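Local atomic coordinates of hypothetical protein Atu2684 (Agrobacterium tumefaciens, PDB entry 2AXO), a protein that is of unknown function but has a thioredoxin-like region with a disulfide-bonded cysteine pair, which may point to a redox role. Residues E47-Q52 with Y78-W83. Numbering follows the deposited sequence.
Sequences ELFTSQ and YHVDYW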
# COMPACT_ATOMS: atom_id res chain seq x y z
N GLU A 47 -2.86 17.48 -2.48
CA GLU A 47 -1.81 16.50 -2.29
C GLU A 47 -2.06 15.34 -3.23
O GLU A 47 -3.01 14.58 -3.06
CB GLU A 47 -1.79 16.01 -0.85
CG GLU A 47 -1.37 17.08 0.13
CD GLU A 47 -1.49 16.63 1.56
OE1 GLU A 47 -2.63 16.49 2.04
OE2 GLU A 47 -0.44 16.41 2.19
N LEU A 48 -1.19 15.20 -4.22
CA LEU A 48 -1.32 14.14 -5.21
C LEU A 48 -0.41 12.96 -4.93
O LEU A 48 0.79 13.12 -4.72
CB LEU A 48 -0.99 14.71 -6.59
CG LEU A 48 -0.85 13.72 -7.75
CD1 LEU A 48 -2.23 13.20 -8.15
CD2 LEU A 48 -0.18 14.42 -8.93
N PHE A 49 -1.00 11.76 -4.92
CA PHE A 49 -0.23 10.55 -4.73
C PHE A 49 -0.12 9.96 -6.12
O PHE A 49 -1.13 9.70 -6.79
CB PHE A 49 -0.93 9.61 -3.74
CG PHE A 49 -0.99 10.17 -2.35
CD1 PHE A 49 -1.99 11.08 -2.00
CD2 PHE A 49 0.03 9.91 -1.44
CE1 PHE A 49 -1.96 11.72 -0.75
CE2 PHE A 49 0.07 10.54 -0.20
CZ PHE A 49 -0.93 11.45 0.14
N THR A 50 1.12 9.79 -6.57
CA THR A 50 1.39 9.33 -7.92
C THR A 50 2.65 8.48 -7.95
O THR A 50 3.18 8.12 -6.91
CB THR A 50 1.59 10.58 -8.83
OG1 THR A 50 1.89 10.18 -10.17
CG2 THR A 50 2.73 11.44 -8.28
N SER A 51 3.12 8.16 -9.15
CA SER A 51 4.34 7.38 -9.33
C SER A 51 4.70 7.32 -10.80
O SER A 51 3.81 7.33 -11.66
CB SER A 51 4.17 5.95 -8.79
OG SER A 51 5.33 5.18 -9.07
N GLN A 52 5.98 7.26 -11.10
CA GLN A 52 6.37 7.19 -12.50
C GLN A 52 6.04 5.80 -13.04
O GLN A 52 5.93 5.61 -14.25
CB GLN A 52 7.85 7.50 -12.68
CG GLN A 52 8.79 6.33 -12.48
CD GLN A 52 10.11 6.53 -13.20
OE1 GLN A 52 10.18 6.43 -14.43
NE2 GLN A 52 11.15 6.84 -12.45
N TYR A 78 3.31 13.33 -3.87
CA TYR A 78 3.88 12.26 -3.05
C TYR A 78 4.03 10.99 -3.89
O TYR A 78 3.04 10.32 -4.17
CB TYR A 78 2.99 11.92 -1.86
CG TYR A 78 2.81 13.03 -0.85
CD1 TYR A 78 1.85 14.02 -1.03
CD2 TYR A 78 3.59 13.07 0.31
CE1 TYR A 78 1.67 15.03 -0.09
CE2 TYR A 78 3.41 14.07 1.26
CZ TYR A 78 2.45 15.05 1.05
OH TYR A 78 2.28 16.04 1.98
N HIS A 79 5.25 10.65 -4.27
CA HIS A 79 5.47 9.44 -5.05
C HIS A 79 5.37 8.22 -4.15
O HIS A 79 6.12 8.10 -3.17
CB HIS A 79 6.83 9.48 -5.74
CG HIS A 79 6.90 10.43 -6.89
ND1 HIS A 79 6.81 11.80 -6.74
CD2 HIS A 79 7.04 10.20 -8.22
CE1 HIS A 79 6.89 12.37 -7.93
NE2 HIS A 79 7.03 11.43 -8.84
N VAL A 80 4.45 7.32 -4.47
CA VAL A 80 4.24 6.09 -3.69
C VAL A 80 5.21 5.00 -4.14
O VAL A 80 5.71 5.02 -5.26
CB VAL A 80 2.79 5.59 -3.83
CG1 VAL A 80 1.84 6.62 -3.23
CG2 VAL A 80 2.45 5.34 -5.29
N ASP A 81 5.47 4.04 -3.26
CA ASP A 81 6.41 2.98 -3.59
C ASP A 81 5.80 1.69 -4.14
O ASP A 81 6.53 0.81 -4.59
CB ASP A 81 7.28 2.64 -2.37
CG ASP A 81 6.49 1.99 -1.25
OD1 ASP A 81 5.24 1.93 -1.34
OD2 ASP A 81 7.12 1.54 -0.27
N TYR A 82 4.48 1.59 -4.14
CA TYR A 82 3.88 0.36 -4.62
C TYR A 82 3.79 0.15 -6.13
O TYR A 82 3.03 -0.69 -6.60
CB TYR A 82 2.51 0.14 -3.95
CG TYR A 82 1.52 1.27 -4.05
CD1 TYR A 82 0.84 1.53 -5.25
CD2 TYR A 82 1.16 2.01 -2.93
CE1 TYR A 82 -0.17 2.48 -5.31
CE2 TYR A 82 0.16 2.96 -2.97
CZ TYR A 82 -0.51 3.19 -4.16
OH TYR A 82 -1.54 4.10 -4.20
N TRP A 83 4.58 0.90 -6.88
CA TRP A 83 4.62 0.76 -8.33
C TRP A 83 6.02 0.36 -8.76
O TRP A 83 6.31 0.24 -9.95
CB TRP A 83 4.21 2.06 -9.02
CG TRP A 83 2.74 2.29 -9.03
CD1 TRP A 83 2.03 3.14 -8.23
CD2 TRP A 83 1.79 1.63 -9.88
NE1 TRP A 83 0.70 3.05 -8.53
CE2 TRP A 83 0.52 2.14 -9.53
CE3 TRP A 83 1.89 0.67 -10.89
CZ2 TRP A 83 -0.66 1.71 -10.17
CZ3 TRP A 83 0.72 0.24 -11.52
CH2 TRP A 83 -0.53 0.77 -11.16
O HOH W 1 6.48 3.29 -7.08
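F49 and T50 pair in parallel with Y78 and H79, joining the two strands of a beta-alpha-beta unit in the thioredoxin-like part of the chain; helix 58-70 makes the crossover. Three backbone bonds zip them together: Y78 N to L48 O at 2.7 Å, almost straight at 178°, T50 N to Y78 O, and V80 N to T50 O. F49 and Y78 point the same way on one face of the sheet, their ring planes 14° apart but slid so far that they barely overlap; instead, F49 CD2 packs 3.6 Å from Y78 CB, and helix 95-107 touches both residues. V80 CG1 meets the edge of the F49 ring. At the other end, Y78 OH gives a weak 2.8 Å bond to E47 OE2, whose stronger partner is R100 in a salt bridge. On the face with T50 and H79, T50 CG2 sits over the centre of the imidazole, 4.2 Å from its centroid, a CH-pi contact, while T50 OG1 bonds to D61. After T50, S51 holds OG anti to its own backbone N (chi1 175°), which sets that atom 3.3 Å from W83 CB and 3.0 Å from a water; OG also bonds to G53 N. That water donates to V80 O at 2.6 Å and accepts from W83 N.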